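Local coordinates for putative branched chain amino acid ABC transporter, periplasmic amino acid-binding protein (Brucella ovis, PDB 4XFK), which probably serves as the periplasmic substrate-binding component of an ABC transport system that takes up branched-chain and other amino acids, at residues A9-S21 / A74-S86. The protein carries 1 engineered substitution. Residues are numbered along the deposited sequence; the frame is centred on the assembly and turned at random.
Sequences AEPLKIALVETLS and AIADGAQIIVQGS. With NA (sodium ion), chain D.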
loop_
_atom_site.group_PDB
_atom_site.type_symbol
_atom_site.label_atom_id
_atom_site.label_comp_id
_atom_site.label_asym_id
_atom_site.label_seq_id
_atom_site.Cartn_x
_atom_site.Cartn_y
_atom_site.Cartn_z
ATOM N N ALA A 9 -23.504 11.318 22.782
ATOM C CA ALA A 9 -22.731 11.395 21.547
ATOM C C ALA A 9 -22.573 10.027 20.894
ATOM O O ALA A 9 -22.263 9.039 21.561
ATOM C CB ALA A 9 -21.361 12.008 21.816
ATOM N N GLU A 10 -22.787 9.969 19.584
ATOM C CA GLU A 10 -22.537 8.745 18.840
ATOM C C GLU A 10 -21.032 8.491 18.766
ATOM O O GLU A 10 -20.275 9.356 18.331
ATOM C CB GLU A 10 -23.088 8.859 17.415
ATOM C CG GLU A 10 -24.598 8.981 17.307
ATOM C CD GLU A 10 -25.060 9.114 15.861
ATOM O OE1 GLU A 10 -24.190 9.162 14.959
ATOM O OE2 GLU A 10 -26.290 9.169 15.626
ATOM N N PRO A 11 -20.584 7.302 19.189
ATOM C CA PRO A 11 -19.169 7.001 18.946
ATOM C C PRO A 11 -18.903 6.634 17.495
ATOM O O PRO A 11 -19.781 6.110 16.802
ATOM C CB PRO A 11 -18.910 5.779 19.833
ATOM C CG PRO A 11 -20.255 5.146 20.004
ATOM C CD PRO A 11 -21.255 6.266 19.996
ATOM N N LEU A 12 -17.686 6.912 17.049
ATOM C CA LEU A 12 -17.229 6.462 15.745
ATOM C C LEU A 12 -16.798 5.007 15.860
ATOM O O LEU A 12 -16.006 4.651 16.735
ATOM C CB LEU A 12 -16.067 7.332 15.281
ATOM C CG LEU A 12 -15.565 7.083 13.862
ATOM C CD1 LEU A 12 -16.661 7.348 12.849
ATOM C CD2 LEU A 12 -14.361 7.960 13.600
ATOM N N LYS A 13 -17.333 4.172 14.975
ATOM C CA LYS A 13 -17.006 2.755 14.940
ATOM C C LYS A 13 -16.324 2.432 13.616
ATOM O O LYS A 13 -16.910 2.607 12.536
ATOM C CB LYS A 13 -18.269 1.907 15.101
ATOM C CG LYS A 13 -18.960 2.089 16.457
ATOM C CD LYS A 13 -20.175 1.173 16.582
ATOM C CE LYS A 13 -20.848 1.298 17.944
ATOM N NZ LYS A 13 -21.944 0.299 18.083
ATOM N N ILE A 14 -15.087 1.951 13.705
ATOM C CA ILE A 14 -14.280 1.659 12.527
ATOM C C ILE A 14 -14.004 0.169 12.461
ATOM O O ILE A 14 -13.446 -0.407 13.402
ATOM C CB ILE A 14 -12.949 2.439 12.560
ATOM C CG1 ILE A 14 -13.224 3.941 12.653
ATOM C CG2 ILE A 14 -12.101 2.115 11.336
ATOM C CD1 ILE A 14 -11.986 4.802 12.575
ATOM N N ALA A 15 -14.391 -0.446 11.344
ATOM C CA ALA A 15 -14.212 -1.878 11.149
ATOM C C ALA A 15 -12.984 -2.186 10.306
ATOM O O ALA A 15 -12.854 -1.702 9.188
ATOM C CB ALA A 15 -15.435 -2.478 10.491
ATOM N N LEU A 16 -12.101 -3.015 10.845
ATOM C CA LEU A 16 -10.937 -3.507 10.113
ATOM C C LEU A 16 -11.295 -4.879 9.563
ATOM O O LEU A 16 -11.541 -5.826 10.324
ATOM C CB LEU A 16 -9.735 -3.610 11.053
ATOM C CG LEU A 16 -8.467 -4.221 10.458
ATOM C CD1 LEU A 16 -7.925 -3.377 9.313
ATOM C CD2 LEU A 16 -7.401 -4.416 11.538
ATOM N N VAL A 17 -11.376 -4.977 8.241
ATOM C CA VAL A 17 -11.726 -6.234 7.598
ATOM C C VAL A 17 -10.478 -6.748 6.899
ATOM O O VAL A 17 -10.090 -6.251 5.843
ATOM C CB VAL A 17 -12.872 -6.047 6.589
ATOM C CG1 VAL A 17 -13.202 -7.363 5.888
ATOM C CG2 VAL A 17 -14.107 -5.468 7.281
ATOM N N GLU A 18 -9.840 -7.739 7.506
ATOM C CA GLU A 18 -8.515 -8.176 7.081
ATOM C C GLU A 18 -8.299 -9.644 7.371
ATOM O O GLU A 18 -9.049 -10.250 8.129
ATOM C CB GLU A 18 -7.413 -7.368 7.781
ATOM C CG GLU A 18 -6.961 -6.147 7.007
ATOM C CD GLU A 18 -6.384 -6.513 5.653
ATOM O OE1 GLU A 18 -5.986 -7.686 5.470
ATOM O OE2 GLU A 18 -6.330 -5.635 4.770
ATOM N N THR A 19 -7.263 -10.219 6.772
ATOM C CA THR A 19 -6.818 -11.553 7.152
ATOM C C THR A 19 -6.039 -11.435 8.451
ATOM O O THR A 19 -4.931 -10.907 8.460
ATOM C CB THR A 19 -5.916 -12.162 6.070
ATOM O OG1 THR A 19 -6.551 -12.015 4.792
ATOM C CG2 THR A 19 -5.654 -13.639 6.366
ATOM N N LEU A 20 -6.621 -11.918 9.547
ATOM C CA LEU A 20 -6.099 -11.589 10.878
ATOM C C LEU A 20 -5.629 -12.806 11.670
ATOM O O LEU A 20 -5.227 -12.676 12.832
ATOM C CB LEU A 20 -7.128 -10.781 11.682
ATOM C CG LEU A 20 -7.401 -9.389 11.099
ATOM C CD1 LEU A 20 -8.581 -8.734 11.807
ATOM C CD2 LEU A 20 -6.157 -8.513 11.154
ATOM N N SER A 21 -5.664 -13.986 11.052
ATOM C CA SER A 21 -5.149 -15.178 11.715
ATOM C C SER A 21 -4.698 -16.188 10.680
ATOM O O SER A 21 -5.117 -16.137 9.524
ATOM C CB SER A 21 -6.198 -15.818 12.638
ATOM O OG SER A 21 -7.291 -16.357 11.903
ATOM N N ALA A 74 -20.101 -5.897 9.600
ATOM C CA ALA A 74 -19.558 -4.667 10.167
ATOM C C ALA A 74 -20.599 -3.545 10.158
ATOM O O ALA A 74 -20.780 -2.834 11.150
ATOM C CB ALA A 74 -18.318 -4.256 9.407
ATOM N N ILE A 75 -21.281 -3.384 9.031
ATOM C CA ILE A 75 -22.301 -2.348 8.922
ATOM C C ILE A 75 -23.456 -2.607 9.894
ATOM O O ILE A 75 -23.937 -1.688 10.560
ATOM C CB ILE A 75 -22.809 -2.205 7.471
ATOM C CG1 ILE A 75 -21.692 -1.651 6.580
ATOM C CG2 ILE A 75 -24.018 -1.282 7.417
ATOM C CD1 ILE A 75 -22.004 -1.709 5.101
ATOM N N ALA A 76 -23.873 -3.865 10.001
ATOM C CA ALA A 76 -24.922 -4.247 10.943
ATOM C C ALA A 76 -24.517 -3.950 12.388
ATOM O O ALA A 76 -25.363 -3.630 13.227
ATOM C CB ALA A 76 -25.280 -5.722 10.779
ATOM N N ASP A 77 -23.221 -4.060 12.671
ATOM C CA ASP A 77 -22.694 -3.772 14.000
ATOM C C ASP A 77 -22.502 -2.275 14.248
ATOM O O ASP A 77 -22.036 -1.882 15.312
ATOM C CB ASP A 77 -21.367 -4.510 14.233
ATOM C CG ASP A 77 -21.552 -6.005 14.404
ATOM O OD1 ASP A 77 -22.646 -6.428 14.828
ATOM O OD2 ASP A 77 -20.601 -6.767 14.135
ATOM N N GLY A 78 -22.843 -1.443 13.267
ATOM C CA GLY A 78 -22.790 -0.005 13.455
ATOM C C GLY A 78 -21.546 0.688 12.920
ATOM O O GLY A 78 -21.358 1.875 13.148
ATOM N N ALA A 79 -20.692 -0.033 12.198
ATOM C CA ALA A 79 -19.500 0.599 11.635
ATOM C C ALA A 79 -19.899 1.639 10.597
ATOM O O ALA A 79 -20.689 1.350 9.693
ATOM C CB ALA A 79 -18.574 -0.441 11.016
ATOM N N GLN A 80 -19.356 2.846 10.723
ATOM C CA GLN A 80 -19.561 3.883 9.711
ATOM C C GLN A 80 -18.383 3.937 8.747
ATOM O O GLN A 80 -18.435 4.627 7.726
ATOM C CB GLN A 80 -19.734 5.265 10.351
ATOM C CG GLN A 80 -20.796 5.362 11.433
ATOM C CD GLN A 80 -20.185 5.293 12.823
ATOM O OE1 GLN A 80 -19.059 4.814 12.995
ATOM N NE2 GLN A 80 -20.918 5.765 13.820
ATOM N N ILE A 81 -17.309 3.234 9.094
ATOM C CA ILE A 81 -16.070 3.238 8.323
ATOM C C ILE A 81 -15.524 1.817 8.245
ATOM O O ILE A 81 -15.501 1.091 9.251
ATOM C CB ILE A 81 -15.002 4.146 8.970
ATOM C CG1 ILE A 81 -15.575 5.544 9.213
ATOM C CG2 ILE A 81 -13.731 4.191 8.114
ATOM C CD1 ILE A 81 -14.563 6.542 9.656
ATOM N N ILE A 82 -15.120 1.427 7.038
ATOM C CA ILE A 82 -14.472 0.149 6.769
ATOM C C ILE A 82 -13.030 0.426 6.362
ATOM O O ILE A 82 -12.790 1.271 5.497
ATOM C CB ILE A 82 -15.151 -0.572 5.580
ATOM C CG1 ILE A 82 -16.656 -0.753 5.825
ATOM C CG2 ILE A 82 -14.450 -1.901 5.264
ATOM C CD1 ILE A 82 -16.991 -1.637 7.002
ATOM N N VAL A 83 -12.089 -0.291 6.958
ATOM C CA VAL A 83 -10.677 -0.175 6.612
ATOM C C VAL A 83 -10.134 -1.535 6.164
ATOM O O VAL A 83 -10.413 -2.564 6.799
ATOM C CB VAL A 83 -9.876 0.309 7.820
ATOM C CG1 VAL A 83 -8.403 0.184 7.567
ATOM C CG2 VAL A 83 -10.271 1.750 8.177
ATOM N N GLN A 84 -9.359 -1.531 5.080
ATOM C CA GLN A 84 -8.778 -2.750 4.528
ATOM C C GLN A 84 -7.649 -2.342 3.591
ATOM O O GLN A 84 -7.643 -1.214 3.082
ATOM C CB GLN A 84 -9.848 -3.559 3.781
ATOM C CG GLN A 84 -9.356 -4.865 3.143
ATOM C CD GLN A 84 -8.851 -4.677 1.718
ATOM O OE1 GLN A 84 -8.979 -3.597 1.140
ATOM N NE2 GLN A 84 -8.272 -5.733 1.149
ATOM N N GLY A 85 -6.683 -3.234 3.361
ATOM C CA GLY A 85 -5.640 -2.942 2.392
ATOM C C GLY A 85 -4.809 -4.085 1.830
ATOM O O GLY A 85 -3.987 -3.845 0.944
ATOM N N SER A 86 -4.990 -5.319 2.302
ATOM C CA SER A 86 -4.029 -6.360 1.914
ATOM C C SER A 86 -4.243 -7.006 0.549
ATOM O O SER A 86 -3.342 -7.672 0.057
ATOM C CB SER A 86 -3.929 -7.454 2.984
ATOM O OG SER A 86 -5.159 -8.148 3.106
HETATM NA NA NA D . -1.753 -3.705 0.394
HETATM O O HOH W 1 -23.617 6.976 12.878
HETATM O O HOH W 2 -20.995 -2.510 17.926
HETATM O O HOH W 3 -4.571 -10.849 3.161
HETATM O O HOH W 4 -1.214 -5.860 0.400
HETATM O O HOH W 5 0.245 -3.162 -0.526
#
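Ala15 gives its N-H to Ile81 O and takes one at its O from Val83 N, the centre of a parallel ladder between strands 13-18 and 81-84, neighbours in the five-stranded parallel sheet of one lobe of this periplasmic binding protein. On one face Ile14 and Ile81 run abreast, Ile14 CG1 packing on Ile81 CB at 4.1 Å, while Ile14 CG2 meets Val83 CG2 at 3.7 Å; beta-branched residues suit this extended backbone. On the other face Ala15 is small enough for Ala74, in the last turn of helix 63-76, to come within 3.6 Å, CB to CB; Ala79 CB and Ile82 CD1 also touch Ala15 CB. Gly78 ends that helix in a Schellman motif; at its positive phi of 98° a CB would jam against the preceding carbonyl O, so glycine fits.

Just ahead of the paired residues, the Gln80 side-chain amide bonds the backbone of the other segment. A bend at chi2 (99°) brings the group there: OE1 accepts from Lys13 N at 2.7 Å on a lone pair, and NE2 donates almost straight to Pro11 O, close to its own amide plane. One amide thus serves both a backbone donor and a backbone acceptor. The extended Lys13 chain runs past Gly78 O, and a water links NZ to Asp77 O.

At the far ends, Glu18 folds back at chi2 (-61°), and its carboxylate receives the turn that follows strand 81-84. Gly85 N reaches OE2 at 2.8 Å, nearly along the C-O axis, and Ser86 N uses the syn lone pair of the same oxygen. These bonds hold the turn and so probably help position Gly85 O, which binds sodium with Tyr31 OH, Gly116 O and two waters. Glu18 OE1 also accepts from Thr19 N on its anti side, tilted out of the carboxylate plane, and on its syn side takes the hydroxyl of Ser86, OG to OE1 2.5 Å.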